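Local coordinates for protein NAD-dependent aldehyde dehydrogenase (Burkholderia multivorans, PDB 5UJU) that probably oxidises aldehydes to carboxylic acids with NAD+ as the electron acceptor, at residues 56-61 / 141-146; 78-83 / 242-247. All coordinates share one frame; numbering follows the deposited sequence.

Contact 1: 56-61 / 141-146; sequences AAFKSH and VMHTTG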
ATOM      1  N   ALA A  56      18.576  35.456 -13.960  1.00 36.05           N
ATOM      2  CA  ALA A  56      19.027  36.355 -12.900  1.00 33.95           C
ATOM      3  C   ALA A  56      18.749  35.768 -11.520  1.00 36.03           C
ATOM      4  O   ALA A  56      19.592  35.860 -10.620  1.00 39.33           O
ATOM      5  CB  ALA A  56      18.358  37.725 -13.039  1.00 40.70           C
ATOM      6  N   ALA A  57      17.576  35.148 -11.339  1.00 34.41           N
ATOM      7  CA  ALA A  57      17.268  34.501 -10.062  1.00 37.07           C
ATOM      8  C   ALA A  57      18.246  33.373  -9.765  1.00 36.00           C
ATOM      9  O   ALA A  57      18.672  33.191  -8.616  1.00 32.23           O
ATOM     10  CB  ALA A  57      15.834  33.966 -10.067  1.00 37.32           C
ATOM     11  N   PHE A  58      18.605  32.591 -10.784  1.00 34.63           N
ATOM     12  CA  PHE A  58      19.583  31.533 -10.570  1.00 29.54           C
ATOM     13  C   PHE A  58      20.928  32.109 -10.134  1.00 33.16           C
ATOM     14  O   PHE A  58      21.530  31.636  -9.164  1.00 29.86           O
ATOM     15  CB  PHE A  58      19.732  30.695 -11.847  1.00 28.87           C
ATOM     16  CG  PHE A  58      20.954  29.844 -11.863  1.00 36.25           C
ATOM     17  CD1 PHE A  58      21.039  28.725 -11.047  1.00 33.94           C
ATOM     18  CD2 PHE A  58      22.008  30.134 -12.709  1.00 40.78           C
ATOM     19  CE1 PHE A  58      22.162  27.924 -11.068  1.00 31.28           C
ATOM     20  CE2 PHE A  58      23.131  29.327 -12.736  1.00 29.51           C
ATOM     21  CZ  PHE A  58      23.206  28.228 -11.917  1.00 32.89           C
ATOM     22  N   LYS A  59      21.425  33.126 -10.855  1.00 32.39           N
ATOM     23  CA  LYS A  59      22.718  33.719 -10.508  1.00 38.75           C
ATOM     24  C   LYS A  59      22.726  34.309  -9.107  1.00 36.23           C
ATOM     25  O   LYS A  59      23.785  34.379  -8.472  1.00 42.73           O
ATOM     26  CB  LYS A  59      23.116  34.802 -11.509  1.00 37.18           C
ATOM     27  CG  LYS A  59      23.637  34.284 -12.842  1.00 43.73           C
ATOM     28  CD  LYS A  59      23.607  35.401 -13.879  1.00 50.23           C
ATOM     29  CE  LYS A  59      24.229  34.986 -15.216  1.00 57.15           C
ATOM     30  NZ  LYS A  59      24.240  36.138 -16.182  1.00 56.03           N
ATOM     31  N   SER A  60      21.571  34.761  -8.614  1.00 32.03           N
ATOM     32  CA  SER A  60      21.535  35.335  -7.271  1.00 39.73           C
ATOM     33  C   SER A  60      21.868  34.307  -6.195  1.00 40.75           C
ATOM     34  O   SER A  60      22.292  34.697  -5.106  1.00 41.60           O
ATOM     35  CB  SER A  60      20.165  35.961  -6.999  1.00 40.41           C
ATOM     36  OG  SER A  60      19.234  34.985  -6.562  1.00 43.00           O
ATOM     37  N   HIS A  61      21.716  33.006  -6.472  1.00 30.70           N
ATOM     38  CA  HIS A  61      22.060  32.007  -5.468  1.00 33.23           C
ATOM     39  C   HIS A  61      23.554  31.733  -5.401  1.00 35.32           C
ATOM     40  O   HIS A  61      24.020  31.146  -4.416  1.00 33.51           O
ATOM     41  CB  HIS A  61      21.334  30.684  -5.738  1.00 34.24           C
ATOM     42  CG  HIS A  61      19.851  30.825  -5.854  1.00 35.74           C
ATOM     43  ND1 HIS A  61      19.069  31.358  -4.851  1.00 36.43           N
ATOM     44  CD2 HIS A  61      19.007  30.508  -6.861  1.00 34.65           C
ATOM     45  CE1 HIS A  61      17.805  31.361  -5.236  1.00 35.51           C
ATOM     46  NE2 HIS A  61      17.740  30.845  -6.453  1.00 30.43           N
ATOM     47  N   VAL A 141      18.653  23.138 -12.286  1.00 25.99           N
ATOM     48  CA  VAL A 141      18.779  21.741 -12.693  1.00 26.63           C
ATOM     49  C   VAL A 141      19.935  21.574 -13.677  1.00 30.05           C
ATOM     50  O   VAL A 141      20.747  20.643 -13.557  1.00 28.74           O
ATOM     51  CB  VAL A 141      17.433  21.255 -13.269  1.00 26.63           C
ATOM     52  CG1 VAL A 141      17.593  19.957 -14.094  1.00 22.64           C
ATOM     53  CG2 VAL A 141      16.415  21.069 -12.121  1.00 23.86           C
ATOM     54  N   MET A 142      20.042  22.494 -14.640  1.00 29.57           N
ATOM     55  CA  MET A 142      21.114  22.445 -15.627  1.00 30.35           C
ATOM     56  C   MET A 142      22.479  22.421 -14.952  1.00 34.63           C
ATOM     57  O   MET A 142      23.326  21.585 -15.277  1.00 25.70           O
ATOM     58  CB  MET A 142      20.998  23.645 -16.571  1.00 27.15           C
ATOM     59  CG  MET A 142      22.119  23.769 -17.599  1.00 27.92           C
ATOM     60  SD  MET A 142      21.906  25.180 -18.702  1.00 35.55           S
ATOM     61  CE  MET A 142      23.472  25.130 -19.574  1.00 45.57           C
ATOM     62  N   HIS A 143      22.697  23.304 -13.976  1.00 29.72           N
ATOM     63  CA  HIS A 143      24.014  23.420 -13.369  1.00 34.66           C
ATOM     64  C   HIS A 143      24.181  22.561 -12.128  1.00 27.23           C
ATOM     65  O   HIS A 143      25.146  22.749 -11.384  1.00 31.05           O
ATOM     66  CB  HIS A 143      24.339  24.887 -13.087  1.00 28.52           C
ATOM     67  CG  HIS A 143      24.574  25.667 -14.340  1.00 32.88           C
ATOM     68  ND1 HIS A 143      25.700  25.492 -15.117  1.00 34.21           N
ATOM     69  CD2 HIS A 143      23.801  26.566 -14.997  1.00 31.85           C
ATOM     70  CE1 HIS A 143      25.631  26.282 -16.172  1.00 34.60           C
ATOM     71  NE2 HIS A 143      24.487  26.942 -16.126  1.00 37.85           N
ATOM     72  N   THR A 144      23.298  21.597 -11.908  1.00 26.53           N
ATOM     73  CA  THR A 144      23.632  20.532 -10.973  1.00 27.58           C
ATOM     74  C   THR A 144      23.637  19.166 -11.630  1.00 30.00           C
ATOM     75  O   THR A 144      24.545  18.373 -11.376  1.00 32.36           O
ATOM     76  CB  THR A 144      22.668  20.501  -9.764  1.00 27.00           C
ATOM     77  OG1 THR A 144      21.309  20.463 -10.214  1.00 30.60           O
ATOM     78  CG2 THR A 144      22.878  21.718  -8.901  1.00 26.35           C
ATOM     79  N   THR A 145      22.652  18.879 -12.481  1.00 30.40           N
ATOM     80  CA  THR A 145      22.521  17.566 -13.103  1.00 30.51           C
ATOM     81  C   THR A 145      23.273  17.447 -14.418  1.00 28.44           C
ATOM     82  O   THR A 145      23.560  16.324 -14.846  1.00 29.47           O
ATOM     83  CB  THR A 145      21.049  17.241 -13.367  1.00 32.73           C
ATOM     84  OG1 THR A 145      20.565  18.067 -14.440  1.00 34.44           O
ATOM     85  CG2 THR A 145      20.221  17.497 -12.114  1.00 34.50           C
ATOM     86  N   GLY A 146      23.566  18.560 -15.080  1.00 26.65           N
ATOM     87  CA  GLY A 146      24.194  18.534 -16.383  1.00 31.48           C
ATOM     88  C   GLY A 146      23.238  18.432 -17.550  1.00 32.91           C
ATOM     89  O   GLY A 146      23.696  18.344 -18.703  1.00 30.09           O
TER
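Phe58 and His143 join two helices of this aldehyde dehydrogenase, helix 50-60 and helix 134-145, as a near-parallel, slid-apart aromatic pair at a helix-helix contact bridged by side chains alone. The backbones stay well apart, 9.7 Å between Phe58 CA and His143 CA, and a long flat residue on each helix suits such a gap. The planes lie within 16° of parallel but are slid so far that the rings barely overlap, with centroids 5.3 Å apart. Phe58 holds CG anti to its own nitrogen (chi1 164°), which carries the ring across toward the other helix, and its CZ rests 3.7 Å from His143 CB. Leu245 and Tyr139 also touch the phenyl ring, which is buried between them and the histidine's helix.

The polar bonding belongs to His143. It is more than an aromatic surface: its ND1 is probably hydrogen-bonded to Ser82 OG, a residue of contact 2, which helps fix the rotation of the imidazole and leaves its carbon side for Phe58. That side is the CD2 corner, set against the CE2-CZ bond of the phenyl: His143 CD2 lies 3.6 Å from Phe58 CZ and equally 3.6 Å from Phe58 CE2.

Contact 2: 78-83 / 242-247; sequences GAERSP and GAILPL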
ATOM      1  N   GLY A  78      27.293  22.361   1.806  1.00 31.50           N
ATOM      2  CA  GLY A  78      27.008  22.317   0.384  1.00 25.48           C
ATOM      3  C   GLY A  78      28.253  22.332  -0.480  1.00 31.30           C
ATOM      4  O   GLY A  78      29.085  23.242  -0.368  1.00 32.39           O
ATOM      5  N   ALA A  79      28.395  21.330  -1.345  1.00 28.47           N
ATOM      6  CA  ALA A  79      29.553  21.235  -2.226  1.00 31.37           C
ATOM      7  C   ALA A  79      29.127  20.909  -3.642  1.00 35.99           C
ATOM      8  O   ALA A  79      29.784  20.125  -4.334  1.00 32.43           O
ATOM      9  CB  ALA A  79      30.547  20.191  -1.720  1.00 38.61           C
ATOM     10  N   GLU A  80      28.024  21.499  -4.104  1.00 29.50           N
ATOM     11  CA  GLU A  80      27.587  21.265  -5.478  1.00 26.40           C
ATOM     12  C   GLU A  80      28.588  21.833  -6.482  1.00 31.44           C
ATOM     13  O   GLU A  80      29.163  22.905  -6.274  1.00 32.00           O
ATOM     14  CB  GLU A  80      26.224  21.899  -5.736  1.00 24.21           C
ATOM     15  CG  GLU A  80      25.064  21.325  -4.954  1.00 22.12           C
ATOM     16  CD  GLU A  80      23.899  22.315  -4.917  1.00 27.66           C
ATOM     17  OE1 GLU A  80      24.077  23.419  -4.359  1.00 26.54           O
ATOM     18  OE2 GLU A  80      22.822  22.009  -5.465  1.00 29.92           O
ATOM     19  N   ARG A  81      28.769  21.109  -7.592  1.00 31.01           N
ATOM     20  CA  ARG A  81      29.604  21.531  -8.710  1.00 31.58           C
ATOM     21  C   ARG A  81      28.804  21.415  -9.998  1.00 25.97           C
ATOM     22  O   ARG A  81      28.078  20.441 -10.196  1.00 29.57           O
ATOM     23  CB  ARG A  81      30.872  20.673  -8.813  1.00 39.38           C
ATOM     24  CG  ARG A  81      31.624  20.534  -7.500  1.00 52.87           C
ATOM     25  CD  ARG A  81      32.479  21.765  -7.214  1.00 64.56           C
ATOM     26  NE  ARG A  81      33.139  21.686  -5.910  1.00 71.96           N
ATOM     27  CZ  ARG A  81      32.807  22.429  -4.853  1.00 72.55           C
ATOM     28  NH1 ARG A  81      31.833  23.329  -4.939  1.00 68.52           N
ATOM     29  NH2 ARG A  81      33.456  22.280  -3.707  1.00 76.36           N
ATOM     30  N   SER A  82      28.944  22.395 -10.871  1.00 27.69           N
ATOM     31  CA  SER A  82      28.219  22.378 -12.135  1.00 27.19           C
ATOM     32  C   SER A  82      28.916  21.460 -13.139  1.00 34.73           C
ATOM     33  O   SER A  82      30.113  21.627 -13.391  1.00 28.56           O
ATOM     34  CB  SER A  82      28.148  23.777 -12.712  1.00 27.21           C
ATOM     35  OG  SER A  82      27.680  23.735 -14.047  1.00 28.73           O
ATOM     36  N   PRO A  83      28.208  20.500 -13.744  1.00 31.26           N
ATOM     37  CA  PRO A  83      28.837  19.717 -14.823  1.00 32.54           C
ATOM     38  C   PRO A  83      29.283  20.572 -15.993  1.00 30.70           C
ATOM     39  O   PRO A  83      30.103  20.115 -16.799  1.00 33.85           O
ATOM     40  CB  PRO A  83      27.737  18.720 -15.225  1.00 30.37           C
ATOM     41  CG  PRO A  83      26.923  18.549 -13.966  1.00 30.05           C
ATOM     42  CD  PRO A  83      26.896  19.945 -13.361  1.00 25.87           C
ATOM     43  N   GLY A 242      24.732  16.350  -4.670  1.00 29.59           N
ATOM     44  CA  GLY A 242      25.110  16.955  -5.935  1.00 27.92           C
ATOM     45  C   GLY A 242      24.018  17.748  -6.632  1.00 29.58           C
ATOM     46  O   GLY A 242      24.289  18.386  -7.655  1.00 30.08           O
ATOM     47  N   ALA A 243      22.785  17.739  -6.104  1.00 24.92           N
ATOM     48  CA  ALA A 243      21.663  18.435  -6.745  1.00 23.94           C
ATOM     49  C   ALA A 243      20.718  18.949  -5.660  1.00 28.28           C
ATOM     50  O   ALA A 243      19.582  18.496  -5.541  1.00 28.23           O
ATOM     51  CB  ALA A 243      20.899  17.535  -7.718  1.00 22.72           C
ATOM     52  N   ILE A 244      21.193  19.906  -4.864  1.00 29.98           N
ATOM     53  CA  ILE A 244      20.378  20.482  -3.789  1.00 25.59           C
ATOM     54  C   ILE A 244      19.523  21.639  -4.288  1.00 24.12           C
ATOM     55  O   ILE A 244      18.331  21.711  -3.993  1.00 27.54           O
ATOM     56  CB  ILE A 244      21.276  20.937  -2.622  1.00 27.64           C
ATOM     57  CG1 ILE A 244      22.064  19.757  -2.050  1.00 25.48           C
ATOM     58  CG2 ILE A 244      20.423  21.624  -1.526  1.00 21.11           C
ATOM     59  CD1 ILE A 244      23.279  20.202  -1.224  1.00 25.82           C
ATOM     60  N   LEU A 245      20.126  22.556  -5.039  1.00 23.34           N
ATOM     61  CA  LEU A 245      19.475  23.816  -5.386  1.00 24.65           C
ATOM     62  C   LEU A 245      18.073  23.656  -5.955  1.00 29.04           C
ATOM     63  O   LEU A 245      17.179  24.409  -5.530  1.00 26.03           O
ATOM     64  CB  LEU A 245      20.359  24.619  -6.354  1.00 22.87           C
ATOM     65  CG  LEU A 245      19.852  26.051  -6.597  1.00 28.22           C
ATOM     66  CD1 LEU A 245      19.733  26.808  -5.257  1.00 28.70           C
ATOM     67  CD2 LEU A 245      20.719  26.847  -7.579  1.00 28.12           C
ATOM     68  N   PRO A 246      17.803  22.737  -6.901  1.00 26.16           N
ATOM     69  CA  PRO A 246      16.421  22.616  -7.401  1.00 21.85           C
ATOM     70  C   PRO A 246      15.410  22.307  -6.311  1.00 26.94           C
ATOM     71  O   PRO A 246      14.285  22.818  -6.369  1.00 28.99           O
ATOM     72  CB  PRO A 246      16.511  21.476  -8.445  1.00 22.67           C
ATOM     73  CG  PRO A 246      17.926  21.487  -8.882  1.00 23.23           C
ATOM     74  CD  PRO A 246      18.726  21.864  -7.661  1.00 25.86           C
ATOM     75  N   LEU A 247      15.765  21.470  -5.329  1.00 23.52           N
ATOM     76  CA  LEU A 247      14.833  21.187  -4.250  1.00 23.15           C
ATOM     77  C   LEU A 247      14.852  22.262  -3.169  1.00 21.96           C
ATOM     78  O   LEU A 247      13.847  22.446  -2.485  1.00 26.36           O
ATOM     79  CB  LEU A 247      15.126  19.821  -3.642  1.00 18.52           C
ATOM     80  CG  LEU A 247      14.710  18.707  -4.616  1.00 34.64           C
ATOM     81  CD1 LEU A 247      15.308  17.382  -4.179  1.00 29.10           C
ATOM     82  CD2 LEU A 247      13.176  18.615  -4.729  1.00 25.50           C
TER
HETATM   83  O   HOH W   1      26.787  18.823  -8.284  1.00 34.23           O
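Glu80 reaches across to the backbone of Ile244 and Leu245 and grips it with one carboxylate oxygen. Its CG stands anti to the carbonyl carbon (chi1 -65°) and the chain runs extended beyond, a reach that suits glutamate to this place. Glu80 OE2 accepts from Ile244 N at 2.7 Å and from Leu245 N at 2.8 Å. The two donors come from the same face of the carboxylate: Leu245 N on the syn side through a nearly straight bond (163°), Ile244 N from above the plane through a more bent one (131°). The other oxygen, OE1, is bonded to Tyr92 OH, which should hold the carboxylate in place; the peptide N-H groups probably favour the charged form.

Ile244 CB comes within 3.4 Å of Glu80 OE2 because its own N-H is bonded there, while the apolar side chain packs on Tyr92 of strand 92-93. The backbones are closest at Glu80 CA and Gly242 CA, 5.0 Å apart. Beside them a water donates to Gly242 O at 2.6 Å and accepts from Arg81 N. The arrangement is that of a buried loop carboxylate taking two successive backbone N-H groups where the chain enters helix 245-260.

How the contacts relate
The centres of contacts 1 and 2 lie about 9 Å apart, on the same side of the chain's centre. Their segments alternate along the chain: 56-61, 78-83, 141-146, then 242-247. Besides the His143-Ser82 link, Thr144 packs on Glu80 and Gly242 and ties the two contacts together. Helix 134-145 is thus the shared element, meeting helix 50-60 in contact 1 while flanking the loop of residues 78-83 and, through Val141 and Thr144, Pro246 of helix 245-260. Together the contacts fasten helix 50-60 and the loop 78-83 onto the start of a helix that follows strand 234-238, in the mixed sheet that holds strands 191-211 and 234-238.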